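Local coordinates for protein peptidase M14, carboxypeptidase A (PDB 4XED) that is the calcium-binding PKD domain of an archaeal M14-like carboxypeptidase, and probably serves protein binding or accessory roles rather than peptide cleavage, at residues Asn4-Ile9 and Leu84-Ser89; Asn8-Thr13 and Phe28-Pro33; Gly35-Tyr40 and Pro55-Glu60; Asp46-Glu51 and Phe64-Asp69; Lys71-Val76 and Thr92-Met97. All blocks are in the same frame, centred on the assembly; numbering follows the deposited sequence. Where two conformers were deposited one is given.

In the fold
Two antiparallel sheets face each other in this small PKD sandwich. Contacts 1, 2 and 3 gather at the calcium end, and each supplies at least one ligand to the ion; contacts 4 and 5 sit beyond the centre of the chain, at the other end. Contacts 2 and 5 are partly buried strand pairings, one in each sheet, whose inner faces carry V12, F28, V76 and V95. Contacts 1, 3 and 4 lie at the surface. There, contact 1 relies on proline-aromatic packing without a direct hydrogen bond, contact 3 on backbone bonds and waters, and contact 4 on a histidine-carboxylate bond. Contacts 3 and 4 share strand 49-56, while contacts 4 and 5 meet through W68 and Y74.

Contact 1 (Asn4-Ile9 and Leu84-Ser89); sequences NDPPNI and LNYESS. With CA (calcium ion), chain B.
P6 lies against the Y86 ring, the two side chains side by side and pointing the same way. P6 CD stands 3.9 Å from the centroid of the Y86 ring, a CH-pi contact over one face, and comes within 3.4 Å of Y86 CE2. At the ring's edge, in its plane, N4 O approaches Y86 CE2 at 3.3 Å. N4 CG is anti to its backbone N (chi1 -176°), which carries the amide in beside L84 and Y86; ND2 lies 3.6 Å from Y86 CD2, and OD1 binds the calcium ion. D5 O is a second ligand, so this N-terminal arm of the PKD domain helps close a site that D32, N34, D36 and D82 complete. Next along, P7 CD presses on Y86 O at 3.1 Å, and S88 CB reaches P7 O at 3.2 Å. S88 OG bonds to S89 O and to A80 N of strand 72-82; an alanine here would probably leave both without this hydroxyl, the loop then tied to that strand mainly by the S88-A80 backbone bond. Toward I9 the fit slackens: exposed I9 CG1 merely brushes S89 CB at 3.8 Å, and a water accepting from S89 N gives P7 O only a weak bond.

Contact 2 (Asn8-Thr13 and Phe28-Pro33); sequences NIPNVT and FVTTDP. With CA (calcium ion), chain B.
N8 and T31 meet at an oblique angle, the N8 amide swung over so that ND2 gives a hydrogen bond to T31 OG1 at 3.1 Å. The hydroxyl sits close to the amide plane, 10° out of it. Beside this, N8 N bonds to T31 O at 2.9 Å, and ND2 adds a weak bond to the same oxygen. T30 approaches N8 differently: with OG1 anti to its own backbone N (chi1 -161°), the hydroxyl stands above the carbonyl plane of N8 and donates to N8 O at 2.7 Å. A valine in its place would probably leave N8 O without that donor and the non-strand end of the pairing less firmly tied. P10 runs alongside T30, the two side chains pointing the same way, with P10 CG 4.1 Å from T30 CB. Regular antiparallel pairing then begins at N11 and V29, where N11 N meets V29 O at 2.9 Å almost straight (179°). V12 and F28 form the adjacent non-hydrogen-bonded pair. Their side chains lie side by side, both valine methyls touching the CD2-CE2 side of the ring: V12 CG1 is 3.7 Å from F28 CE2, and CG2 equally near F28 CD2. D32, farther on, grips the calcium ion with both carboxylate oxygens. The hairpin of strands 11-13 and 24-29 turns V12 and F28 toward A78 of strand 72-82, F28 also reaches I42 of strand 38-43, and strand 62-66 flanks strand 24-29.

Contact 3 (Gly35-Tyr40 and Pro55-Glu60); sequences GDNITY and PYASGE. With CA (calcium ion), chain B.
I38 and Y56 pair through both backbone bonds: I38 N gives to Y56 O at 2.9 Å, and Y56 N to I38 O at 2.8 Å. Two waters serve the polar groups around this pair. One gives to G35 O and to N37 OD1, the latter at 2.8 Å, while taking the N-H of S58. The second receives a bond from Y40 OH at 2.7 Å and gives to A57 O and E60 O, tying the phenol to the turn; Y40 OH also accepts from T30 N. A57 N is satisfied by E60 OE1 at 3.1 Å, and S58 OG by D32 N. Less polar is the crossing of Y40 and Y56 at about a right angle, where Y56 CD2 meets the edge of the Y40 ring, 3.8 Å from Y40 CD2. D36 OD2 goes to the calcium ion. The whole is an antiparallel hairpin of strands 38-43 and 49-56, followed by a type II turn from A57 to E60, at the calcium-binding end of the PKD sandwich.

Contact 4 (Asp46-Glu51 and Phe64-Asp69); sequences DGFTEE and FSHTWD
D46 and H66 reach toward each other tip to tip: H66 NE2 donates to D46 OD2 at 2.8 Å, virtually straight at 178°. The acceptor lies in the imidazole plane; OD2 is met on its syn side, the nitrogen somewhat out of the carboxylate plane, and the two flat groups are turned 67° apart. The same OD2 passes 3.4 Å from W68 CD1, and F48 CB comes within 4.1 Å of H66 CE1. Behind these first contacts, D46 OD1 accepts from F48 N at 3.1 Å, which, with the H66 bond on OD2, helps to hold the carboxylate's rotation. H66 is held on its other flanks by rings: its CD2 sits over the centre of the W68 ring, and the W44 ring stacks with that of H66. W68 in turn gives its NE1 hydrogen to W44 O and stacks with Y74. The OD1 bond makes an Asx turn at D46, in a WGDG sequence from W44 to G47 that probably corresponds to the WDFGDGS signature of PKD domains.

Contact 5 (Lys71-Val76 and Thr92-Met97); sequences KGTYVV and TLEVTM
This antiparallel hairpin, strands 72-82 and 91-97, forms one side of the four-stranded sheet. Six backbone bonds join it, in hydrogen-bonded pairs G72 with M97, Y74 with V95 and V76 with L93; Y74 N meets V95 O at 2.8 Å. On one face V76 and V95 cross, with V76 CG2 3.9 Å from V95 CG2. The side chains of Y74 and selenomethionine M97 cross at about a right angle, with M97 CG near the ring's edge, 4.0 Å from Y74 CE2. The phenol leans over G72 of its own strand, where a side chain would crowd Y74 CZ. The sandwich interior begins here: V95 and L93 rest on Y26, M97 on Y24, V76 on W68, and Y74 stacks with W68 while its OH bonds to K70 O. The other face (T73, V75, E94, T96) is largely polar; there aliphatic parts of T73 and E94 touch, T73 CG2 to E94 CG 3.4 Å. The T73 and T96 hydroxyls share a water, 2.6 Å from T73 OG1 and 2.8 Å from T96 OG1.

Contact 1 (Asn4-Ile9 and Leu84-Ser89)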
# COMPACT_ATOMS: atom_id res chain seq x y z
N ASN A 4 -9.93 -2.44 -21.48
CA ASN A 4 -9.11 -2.09 -20.32
C ASN A 4 -9.14 -3.16 -19.26
O ASN A 4 -10.19 -3.76 -18.98
CB ASN A 4 -9.57 -0.77 -19.73
CG ASN A 4 -8.72 -0.32 -18.60
OD1 ASN A 4 -7.50 -0.31 -18.71
ND2 ASN A 4 -9.34 0.07 -17.50
N ASP A 5 -7.98 -3.40 -18.66
CA ASP A 5 -7.86 -4.34 -17.53
C ASP A 5 -7.50 -3.58 -16.26
O ASP A 5 -6.84 -2.55 -16.34
CB ASP A 5 -6.78 -5.38 -17.86
CG ASP A 5 -6.99 -6.03 -19.20
OD1 ASP A 5 -8.01 -6.75 -19.34
OD2 ASP A 5 -6.16 -5.82 -20.14
N PRO A 6 -7.89 -4.11 -15.09
CA PRO A 6 -7.52 -3.43 -13.84
C PRO A 6 -6.07 -3.70 -13.49
O PRO A 6 -5.47 -4.67 -13.98
CB PRO A 6 -8.44 -4.08 -12.80
CG PRO A 6 -8.62 -5.45 -13.30
CD PRO A 6 -8.60 -5.37 -14.82
N PRO A 7 -5.50 -2.85 -12.63
CA PRO A 7 -4.14 -3.15 -12.20
C PRO A 7 -4.08 -4.49 -11.48
O PRO A 7 -5.07 -4.99 -10.92
CB PRO A 7 -3.82 -2.02 -11.22
CG PRO A 7 -4.72 -0.90 -11.60
CD PRO A 7 -5.99 -1.59 -12.04
N ASN A 8 -2.87 -5.05 -11.52
CA ASN A 8 -2.57 -6.20 -10.69
C ASN A 8 -2.61 -5.84 -9.21
O ASN A 8 -2.55 -4.67 -8.82
CB ASN A 8 -1.24 -6.77 -11.13
CG ASN A 8 -1.34 -7.35 -12.51
OD1 ASN A 8 -2.20 -8.17 -12.77
ND2 ASN A 8 -0.53 -6.85 -13.42
N ILE A 9 -2.71 -6.84 -8.37
CA ILE A 9 -2.76 -6.60 -6.95
C ILE A 9 -1.41 -6.08 -6.47
O ILE A 9 -0.35 -6.68 -6.76
CB ILE A 9 -3.06 -7.92 -6.23
CG1 ILE A 9 -4.41 -8.46 -6.67
CG2 ILE A 9 -3.07 -7.71 -4.77
CD1 ILE A 9 -4.74 -9.85 -6.15
N LEU A 84 -8.78 4.98 -15.75
CA LEU A 84 -10.20 4.69 -15.96
C LEU A 84 -10.93 4.19 -14.71
O LEU A 84 -12.10 3.80 -14.78
CB LEU A 84 -10.34 3.68 -17.11
CG LEU A 84 -9.99 4.23 -18.50
CD1 LEU A 84 -9.79 3.12 -19.49
CD2 LEU A 84 -11.02 5.24 -19.04
N ASN A 85 -10.25 4.23 -13.57
CA ASN A 85 -10.85 3.92 -12.28
C ASN A 85 -11.22 2.46 -12.07
O ASN A 85 -12.01 2.16 -11.17
CB ASN A 85 -11.98 4.90 -11.95
CG ASN A 85 -11.47 6.31 -11.86
OD1 ASN A 85 -10.54 6.58 -11.12
ND2 ASN A 85 -12.05 7.20 -12.66
N TYR A 86 -10.58 1.58 -12.83
CA TYR A 86 -10.76 0.14 -12.67
C TYR A 86 -9.84 -0.28 -11.52
O TYR A 86 -8.63 -0.08 -11.58
CB TYR A 86 -10.38 -0.54 -13.98
CG TYR A 86 -11.07 -1.85 -14.30
CD1 TYR A 86 -11.98 -2.45 -13.45
CD2 TYR A 86 -10.79 -2.50 -15.50
CE1 TYR A 86 -12.61 -3.65 -13.80
CE2 TYR A 86 -11.40 -3.70 -15.86
CZ TYR A 86 -12.30 -4.28 -14.99
OH TYR A 86 -12.91 -5.47 -15.33
N GLU A 87 -10.44 -0.87 -10.48
CA GLU A 87 -9.71 -1.13 -9.25
C GLU A 87 -9.25 -2.58 -9.11
O GLU A 87 -9.98 -3.52 -9.40
CB GLU A 87 -10.58 -0.80 -8.03
CG GLU A 87 -11.01 0.67 -7.85
CD GLU A 87 -11.69 1.00 -6.49
OE1 GLU A 87 -11.40 0.33 -5.46
OE2 GLU A 87 -12.49 1.96 -6.44
N SER A 88 -8.05 -2.74 -8.56
CA SER A 88 -7.50 -4.04 -8.19
C SER A 88 -8.05 -4.55 -6.86
O SER A 88 -8.71 -3.85 -6.13
CB SER A 88 -5.98 -3.93 -8.06
OG SER A 88 -5.59 -3.33 -6.84
N SER A 89 -7.71 -5.80 -6.56
CA SER A 89 -7.85 -6.37 -5.23
C SER A 89 -6.74 -5.85 -4.30
O SER A 89 -5.86 -5.12 -4.74
CB SER A 89 -7.87 -7.89 -5.30
OG SER A 89 -9.13 -8.31 -5.77
CA CA B . -5.68 -0.71 -17.13
O HOH W 1 -6.89 -7.25 -9.01

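Contact 2 (Asn8-Thr13 and Phe28-Pro33)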
# COMPACT_ATOMS: atom_id res chain seq x y z
N ASN A 8 -2.87 -5.05 -11.52
CA ASN A 8 -2.57 -6.20 -10.69
C ASN A 8 -2.61 -5.84 -9.21
O ASN A 8 -2.55 -4.67 -8.82
CB ASN A 8 -1.24 -6.77 -11.13
CG ASN A 8 -1.34 -7.35 -12.51
OD1 ASN A 8 -2.20 -8.17 -12.77
ND2 ASN A 8 -0.53 -6.85 -13.42
N ILE A 9 -2.71 -6.84 -8.37
CA ILE A 9 -2.76 -6.60 -6.95
C ILE A 9 -1.41 -6.08 -6.47
O ILE A 9 -0.35 -6.68 -6.76
CB ILE A 9 -3.06 -7.92 -6.23
CG1 ILE A 9 -4.41 -8.46 -6.67
CG2 ILE A 9 -3.07 -7.71 -4.77
CD1 ILE A 9 -4.74 -9.85 -6.15
N PRO A 10 -1.41 -4.99 -5.68
CA PRO A 10 -0.12 -4.48 -5.22
C PRO A 10 0.62 -5.39 -4.26
O PRO A 10 0.02 -6.17 -3.51
CB PRO A 10 -0.49 -3.17 -4.51
CG PRO A 10 -1.77 -2.73 -5.20
CD PRO A 10 -2.49 -4.00 -5.44
N ASN A 11 1.93 -5.23 -4.29
CA ASN A 11 2.83 -5.83 -3.33
C ASN A 11 3.26 -4.77 -2.31
O ASN A 11 3.52 -3.63 -2.67
CB ASN A 11 4.06 -6.38 -4.05
CG ASN A 11 3.75 -7.56 -4.91
OD1 ASN A 11 3.61 -8.68 -4.41
ND2 ASN A 11 3.51 -7.31 -6.20
N VAL A 12 3.39 -5.20 -1.05
CA VAL A 12 3.82 -4.38 0.07
C VAL A 12 4.93 -5.08 0.85
O VAL A 12 4.68 -6.17 1.37
CB VAL A 12 2.65 -4.12 1.07
CG1 VAL A 12 3.09 -3.17 2.17
CG2 VAL A 12 1.37 -3.67 0.36
N THR A 13 6.12 -4.50 0.93
CA THR A 13 7.16 -5.10 1.77
C THR A 13 7.69 -4.08 2.76
O THR A 13 7.76 -2.89 2.48
CB THR A 13 8.34 -5.71 0.93
OG1 THR A 13 8.98 -4.69 0.16
CG2 THR A 13 7.84 -6.80 0.00
N PHE A 28 5.78 -0.15 -1.94
CA PHE A 28 4.54 -0.54 -2.62
C PHE A 28 4.81 -0.57 -4.11
O PHE A 28 5.42 0.38 -4.65
CB PHE A 28 3.42 0.48 -2.35
CG PHE A 28 3.04 0.60 -0.90
CD1 PHE A 28 3.75 1.42 -0.03
CD2 PHE A 28 1.95 -0.08 -0.37
CE1 PHE A 28 3.42 1.53 1.31
CE2 PHE A 28 1.63 0.03 0.97
CZ PHE A 28 2.37 0.85 1.79
N VAL A 29 4.32 -1.60 -4.78
CA VAL A 29 4.40 -1.57 -6.24
C VAL A 29 3.40 -2.50 -6.89
O VAL A 29 3.10 -3.58 -6.38
CB VAL A 29 5.82 -1.93 -6.76
CG1 VAL A 29 6.20 -3.34 -6.35
CG2 VAL A 29 5.96 -1.73 -8.28
N THR A 30 2.86 -2.05 -8.02
CA THR A 30 2.13 -2.93 -8.89
C THR A 30 2.35 -2.49 -10.33
O THR A 30 3.00 -1.48 -10.58
CB THR A 30 0.64 -2.97 -8.53
OG1 THR A 30 0.09 -4.15 -9.12
CG2 THR A 30 -0.12 -1.74 -9.03
N THR A 31 1.82 -3.29 -11.25
CA THR A 31 1.76 -2.93 -12.66
C THR A 31 0.32 -2.98 -13.14
O THR A 31 -0.52 -3.69 -12.60
CB THR A 31 2.61 -3.89 -13.53
OG1 THR A 31 2.09 -5.22 -13.46
CG2 THR A 31 4.04 -3.95 -13.07
N ASP A 32 0.04 -2.20 -14.17
CA ASP A 32 -1.20 -2.30 -14.91
C ASP A 32 -0.93 -3.04 -16.22
O ASP A 32 0.02 -2.70 -16.90
CB ASP A 32 -1.76 -0.89 -15.14
CG ASP A 32 -3.09 -0.90 -15.89
OD1 ASP A 32 -3.07 -0.97 -17.15
OD2 ASP A 32 -4.17 -0.89 -15.24
N PRO A 33 -1.80 -3.99 -16.61
CA PRO A 33 -1.54 -4.79 -17.81
C PRO A 33 -1.50 -3.99 -19.09
O PRO A 33 -0.93 -4.46 -20.07
CB PRO A 33 -2.72 -5.77 -17.85
CG PRO A 33 -3.17 -5.90 -16.46
CD PRO A 33 -2.94 -4.54 -15.85
CA CA B . -5.68 -0.71 -17.13

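Contact 3 (Gly35-Tyr40 and Pro55-Glu60)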
# COMPACT_ATOMS: atom_id res chain seq x y z
N GLY A 35 -0.30 -0.89 -19.13
CA GLY A 35 0.73 0.11 -18.91
C GLY A 35 0.23 1.44 -18.38
O GLY A 35 0.97 2.43 -18.38
N ASP A 36 -1.02 1.47 -17.92
CA ASP A 36 -1.65 2.70 -17.45
C ASP A 36 -0.99 3.20 -16.18
O ASP A 36 -0.52 2.42 -15.35
CB ASP A 36 -3.11 2.44 -17.12
CG ASP A 36 -3.93 1.98 -18.32
OD1 ASP A 36 -3.61 2.36 -19.47
OD2 ASP A 36 -4.93 1.27 -18.10
N ASN A 37 -0.97 4.52 -16.01
CA ASN A 37 -0.67 5.12 -14.73
C ASN A 37 -1.70 4.69 -13.71
O ASN A 37 -2.86 4.40 -14.07
CB ASN A 37 -0.67 6.63 -14.82
CG ASN A 37 0.49 7.20 -15.59
OD1 ASN A 37 1.49 6.53 -15.86
ND2 ASN A 37 0.36 8.46 -15.95
N ILE A 38 -1.29 4.60 -12.45
CA ILE A 38 -2.21 4.19 -11.38
C ILE A 38 -2.07 5.03 -10.11
O ILE A 38 -1.03 5.65 -9.87
CB ILE A 38 -2.10 2.65 -10.99
CG1 ILE A 38 -0.85 2.32 -10.14
CG2 ILE A 38 -2.17 1.78 -12.24
CD1 ILE A 38 0.46 2.38 -10.86
N THR A 39 -3.12 5.01 -9.30
CA THR A 39 -3.11 5.60 -7.97
C THR A 39 -3.29 4.46 -6.96
O THR A 39 -3.86 3.42 -7.29
CB THR A 39 -4.20 6.67 -7.75
OG1 THR A 39 -5.49 6.16 -8.09
CG2 THR A 39 -3.88 7.92 -8.59
N TYR A 40 -2.79 4.66 -5.75
CA TYR A 40 -2.87 3.67 -4.69
C TYR A 40 -3.77 4.13 -3.55
O TYR A 40 -3.78 5.30 -3.19
CB TYR A 40 -1.48 3.39 -4.11
CG TYR A 40 -0.50 2.74 -5.06
CD1 TYR A 40 -0.43 1.35 -5.19
CD2 TYR A 40 0.36 3.51 -5.83
CE1 TYR A 40 0.47 0.74 -6.05
CE2 TYR A 40 1.26 2.91 -6.72
CZ TYR A 40 1.32 1.53 -6.81
OH TYR A 40 2.17 0.86 -7.66
N PRO A 55 -1.12 10.26 -9.54
CA PRO A 55 -0.72 9.01 -10.22
C PRO A 55 0.78 8.76 -10.24
O PRO A 55 1.59 9.69 -10.16
CB PRO A 55 -1.23 9.23 -11.66
CG PRO A 55 -1.27 10.71 -11.83
CD PRO A 55 -1.67 11.25 -10.48
N TYR A 56 1.10 7.47 -10.35
CA TYR A 56 2.45 6.96 -10.53
C TYR A 56 2.50 6.12 -11.80
O TYR A 56 1.46 5.62 -12.27
CB TYR A 56 2.87 6.11 -9.35
CG TYR A 56 2.93 6.87 -8.05
CD1 TYR A 56 3.98 7.74 -7.77
CD2 TYR A 56 1.92 6.74 -7.11
CE1 TYR A 56 4.03 8.43 -6.55
CE2 TYR A 56 1.96 7.43 -5.90
CZ TYR A 56 3.00 8.26 -5.63
OH TYR A 56 3.02 8.95 -4.43
N ALA A 57 3.69 5.92 -12.36
CA ALA A 57 3.87 5.04 -13.51
C ALA A 57 3.56 3.61 -13.09
O ALA A 57 3.92 3.18 -11.96
CB ALA A 57 5.29 5.13 -14.02
N SER A 58 3.02 2.83 -14.03
CA SER A 58 2.94 1.41 -13.84
C SER A 58 4.34 0.87 -13.54
O SER A 58 5.29 1.17 -14.25
CB SER A 58 2.33 0.76 -15.06
OG SER A 58 2.28 -0.65 -14.98
N GLY A 59 4.46 0.08 -12.47
CA GLY A 59 5.72 -0.58 -12.14
C GLY A 59 6.71 0.20 -11.32
O GLY A 59 7.77 -0.30 -10.95
N GLU A 60 6.36 1.44 -11.01
CA GLU A 60 7.19 2.29 -10.19
C GLU A 60 7.05 1.96 -8.72
O GLU A 60 5.95 1.95 -8.19
CB GLU A 60 6.80 3.74 -10.43
CG GLU A 60 7.61 4.76 -9.64
CD GLU A 60 7.15 6.20 -9.85
OE1 GLU A 60 6.26 6.44 -10.73
OE2 GLU A 60 7.66 7.05 -9.11
CA CA B . -5.68 -0.71 -17.13
O HOH W 2 2.35 4.00 -16.58
O HOH W 3 3.52 2.57 -9.21

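Contact 4 (Asp46-Glu51 and Phe64-Asp69)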
# COMPACT_ATOMS: atom_id res chain seq x y z
N ASP A 46 -4.71 1.09 11.20
CA ASP A 46 -4.95 1.80 12.44
C ASP A 46 -5.97 2.91 12.26
O ASP A 46 -6.15 3.73 13.14
CB ASP A 46 -3.64 2.38 12.98
CG ASP A 46 -2.93 3.27 11.99
OD1 ASP A 46 -3.45 3.51 10.88
OD2 ASP A 46 -1.83 3.77 12.36
N GLY A 47 -6.65 2.93 11.11
CA GLY A 47 -7.61 3.97 10.75
C GLY A 47 -7.06 5.02 9.79
O GLY A 47 -7.84 5.71 9.16
N PHE A 48 -5.74 5.14 9.68
CA PHE A 48 -5.12 6.10 8.76
C PHE A 48 -5.00 5.47 7.38
O PHE A 48 -4.84 4.25 7.21
CB PHE A 48 -3.75 6.55 9.31
CG PHE A 48 -3.84 7.32 10.58
CD1 PHE A 48 -4.40 8.59 10.58
CD2 PHE A 48 -3.40 6.77 11.79
CE1 PHE A 48 -4.51 9.31 11.76
CE2 PHE A 48 -3.53 7.49 12.98
CZ PHE A 48 -4.07 8.76 12.95
N THR A 49 -5.13 6.33 6.38
CA THR A 49 -5.13 5.91 4.98
C THR A 49 -4.37 6.89 4.09
O THR A 49 -4.18 8.06 4.48
CB THR A 49 -6.58 5.83 4.42
OG1 THR A 49 -7.22 7.10 4.61
CG2 THR A 49 -7.39 4.74 5.11
N GLU A 50 -3.97 6.42 2.92
CA GLU A 50 -3.52 7.26 1.83
C GLU A 50 -4.54 7.03 0.72
O GLU A 50 -4.62 5.94 0.17
CB GLU A 50 -2.10 6.87 1.40
CG GLU A 50 -1.06 6.71 2.52
CD GLU A 50 -0.82 7.96 3.34
OE1 GLU A 50 -0.98 9.09 2.82
OE2 GLU A 50 -0.44 7.80 4.53
N GLU A 51 -5.35 8.04 0.42
CA GLU A 51 -6.53 7.82 -0.43
C GLU A 51 -6.28 8.21 -1.87
O GLU A 51 -6.40 9.37 -2.28
CB GLU A 51 -7.77 8.51 0.16
CG GLU A 51 -7.98 7.96 1.56
CD GLU A 51 -9.34 8.24 2.18
OE1 GLU A 51 -10.17 8.94 1.56
OE2 GLU A 51 -9.56 7.73 3.31
N PHE A 64 6.59 4.64 1.29
CA PHE A 64 5.96 5.50 2.29
C PHE A 64 6.23 4.98 3.68
O PHE A 64 6.23 3.78 3.89
CB PHE A 64 4.46 5.55 2.08
CG PHE A 64 4.07 6.08 0.75
CD1 PHE A 64 4.42 7.37 0.35
CD2 PHE A 64 3.35 5.28 -0.10
CE1 PHE A 64 4.05 7.83 -0.90
CE2 PHE A 64 2.98 5.73 -1.33
CZ PHE A 64 3.33 7.01 -1.75
N SER A 65 6.46 5.91 4.61
CA SER A 65 6.73 5.54 5.98
C SER A 65 5.49 5.72 6.86
O SER A 65 4.58 6.46 6.52
CB SER A 65 7.90 6.34 6.52
OG SER A 65 7.67 7.73 6.50
N HIS A 66 5.47 5.03 7.99
CA HIS A 66 4.38 5.13 8.93
C HIS A 66 4.93 4.82 10.31
O HIS A 66 5.95 4.13 10.44
CB HIS A 66 3.22 4.20 8.56
CG HIS A 66 1.95 4.50 9.30
ND1 HIS A 66 1.22 5.65 9.09
CD2 HIS A 66 1.28 3.80 10.26
CE1 HIS A 66 0.16 5.65 9.89
NE2 HIS A 66 0.16 4.53 10.59
N THR A 67 4.24 5.35 11.31
CA THR A 67 4.53 5.09 12.72
C THR A 67 3.22 4.68 13.40
O THR A 67 2.19 5.32 13.16
CB THR A 67 5.09 6.38 13.41
OG1 THR A 67 6.20 6.87 12.65
CG2 THR A 67 5.55 6.09 14.78
N TRP A 68 3.25 3.62 14.19
CA TRP A 68 2.09 3.21 14.98
C TRP A 68 2.35 3.57 16.44
O TRP A 68 3.42 3.29 16.99
CB TRP A 68 1.86 1.70 14.86
CG TRP A 68 1.41 1.24 13.49
CD1 TRP A 68 0.12 1.06 13.08
CD2 TRP A 68 2.23 0.90 12.36
NE1 TRP A 68 0.08 0.62 11.78
CE2 TRP A 68 1.36 0.51 11.31
CE3 TRP A 68 3.61 0.89 12.12
CZ2 TRP A 68 1.82 0.13 10.05
CZ3 TRP A 68 4.05 0.49 10.88
CH2 TRP A 68 3.16 0.11 9.87
N ASP A 69 1.38 4.21 17.09
CA ASP A 69 1.61 4.71 18.45
C ASP A 69 0.81 3.92 19.48
O ASP A 69 0.59 4.40 20.59
CB ASP A 69 1.28 6.20 18.55
CG ASP A 69 2.27 7.09 17.80
OD1 ASP A 69 3.48 6.76 17.74
OD2 ASP A 69 1.83 8.13 17.29

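Contact 5 (Lys71-Val76 and Thr92-Met97)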
# COMPACT_ATOMS: atom_id res chain seq x y z
N LYS A 71 0.21 -0.39 20.79
CA LYS A 71 0.42 -1.81 20.63
C LYS A 71 -0.68 -2.38 19.74
O LYS A 71 -1.81 -1.89 19.72
CB LYS A 71 0.39 -2.52 21.99
CG LYS A 71 -0.95 -2.46 22.67
CD LYS A 71 -0.88 -3.02 24.07
CE LYS A 71 -2.21 -2.84 24.78
NZ LYS A 71 -2.07 -3.23 26.19
N GLY A 72 -0.34 -3.43 19.01
CA GLY A 72 -1.32 -4.10 18.19
C GLY A 72 -0.74 -4.84 17.03
O GLY A 72 0.45 -4.78 16.77
N THR A 73 -1.60 -5.57 16.34
CA THR A 73 -1.26 -6.19 15.09
C THR A 73 -2.07 -5.47 14.02
O THR A 73 -3.30 -5.42 14.09
CB THR A 73 -1.62 -7.68 15.13
OG1 THR A 73 -0.86 -8.33 16.16
CG2 THR A 73 -1.33 -8.35 13.81
N TYR A 74 -1.38 -4.91 13.02
CA TYR A 74 -1.98 -4.02 12.04
C TYR A 74 -1.91 -4.64 10.65
O TYR A 74 -0.84 -5.06 10.19
CB TYR A 74 -1.24 -2.67 12.08
CG TYR A 74 -1.37 -2.00 13.44
CD1 TYR A 74 -2.51 -1.28 13.74
CD2 TYR A 74 -0.35 -2.04 14.39
CE1 TYR A 74 -2.66 -0.67 14.95
CE2 TYR A 74 -0.49 -1.42 15.60
CZ TYR A 74 -1.65 -0.73 15.86
OH TYR A 74 -1.85 -0.08 17.05
N VAL A 75 -3.04 -4.63 9.96
CA VAL A 75 -3.08 -5.17 8.61
C VAL A 75 -2.94 -4.01 7.63
O VAL A 75 -3.88 -3.24 7.41
CB VAL A 75 -4.37 -5.94 8.35
CG1 VAL A 75 -4.29 -6.57 7.00
CG2 VAL A 75 -4.57 -7.00 9.42
N VAL A 76 -1.73 -3.86 7.08
CA VAL A 76 -1.49 -2.85 6.07
C VAL A 76 -2.02 -3.42 4.75
O VAL A 76 -1.72 -4.57 4.40
CB VAL A 76 0.01 -2.55 5.95
CG1 VAL A 76 0.29 -1.59 4.83
CG2 VAL A 76 0.54 -2.04 7.28
N THR A 92 -1.67 -7.31 1.05
CA THR A 92 -1.67 -7.13 2.50
C THR A 92 -0.38 -7.59 3.16
O THR A 92 0.28 -8.54 2.69
CB THR A 92 -2.87 -7.85 3.19
OG1 THR A 92 -2.60 -9.25 3.35
CG2 THR A 92 -4.18 -7.68 2.43
N LEU A 93 -0.02 -6.89 4.24
CA LEU A 93 1.12 -7.23 5.08
C LEU A 93 0.74 -6.96 6.52
O LEU A 93 0.33 -5.86 6.86
CB LEU A 93 2.31 -6.36 4.71
CG LEU A 93 3.64 -6.68 5.40
CD1 LEU A 93 4.20 -8.05 4.98
CD2 LEU A 93 4.67 -5.59 5.15
N GLU A 94 0.94 -7.96 7.37
CA GLU A 94 0.63 -7.83 8.80
C GLU A 94 1.86 -7.33 9.57
O GLU A 94 2.93 -7.95 9.53
CB GLU A 94 0.16 -9.18 9.32
CG GLU A 94 -0.15 -9.24 10.77
CD GLU A 94 -0.06 -10.67 11.31
OE1 GLU A 94 1.07 -11.15 11.61
OE2 GLU A 94 -1.13 -11.30 11.41
N VAL A 95 1.68 -6.23 10.29
CA VAL A 95 2.77 -5.60 11.04
C VAL A 95 2.43 -5.62 12.53
O VAL A 95 1.38 -5.11 12.95
CB VAL A 95 2.91 -4.15 10.58
CG1 VAL A 95 3.98 -3.45 11.35
CG2 VAL A 95 3.25 -4.12 9.07
N THR A 96 3.31 -6.20 13.32
CA THR A 96 3.11 -6.34 14.77
C THR A 96 3.93 -5.29 15.53
O THR A 96 5.12 -5.12 15.30
CB THR A 96 3.48 -7.76 15.24
OG1 THR A 96 2.68 -8.70 14.53
CG2 THR A 96 3.25 -7.92 16.71
N MSE A 97 3.27 -4.65 16.48
CA MSE A 97 3.86 -3.67 17.39
C MSE A 97 3.55 -4.11 18.80
O MSE A 97 2.50 -3.78 19.33
CB MSE A 97 3.22 -2.32 17.11
CG MSE A 97 3.54 -1.80 15.71
SE MSE A 97 5.39 -1.15 15.61
CE MSE A 97 5.83 -1.78 13.83
O HOH W 4 0.82 -10.32 15.87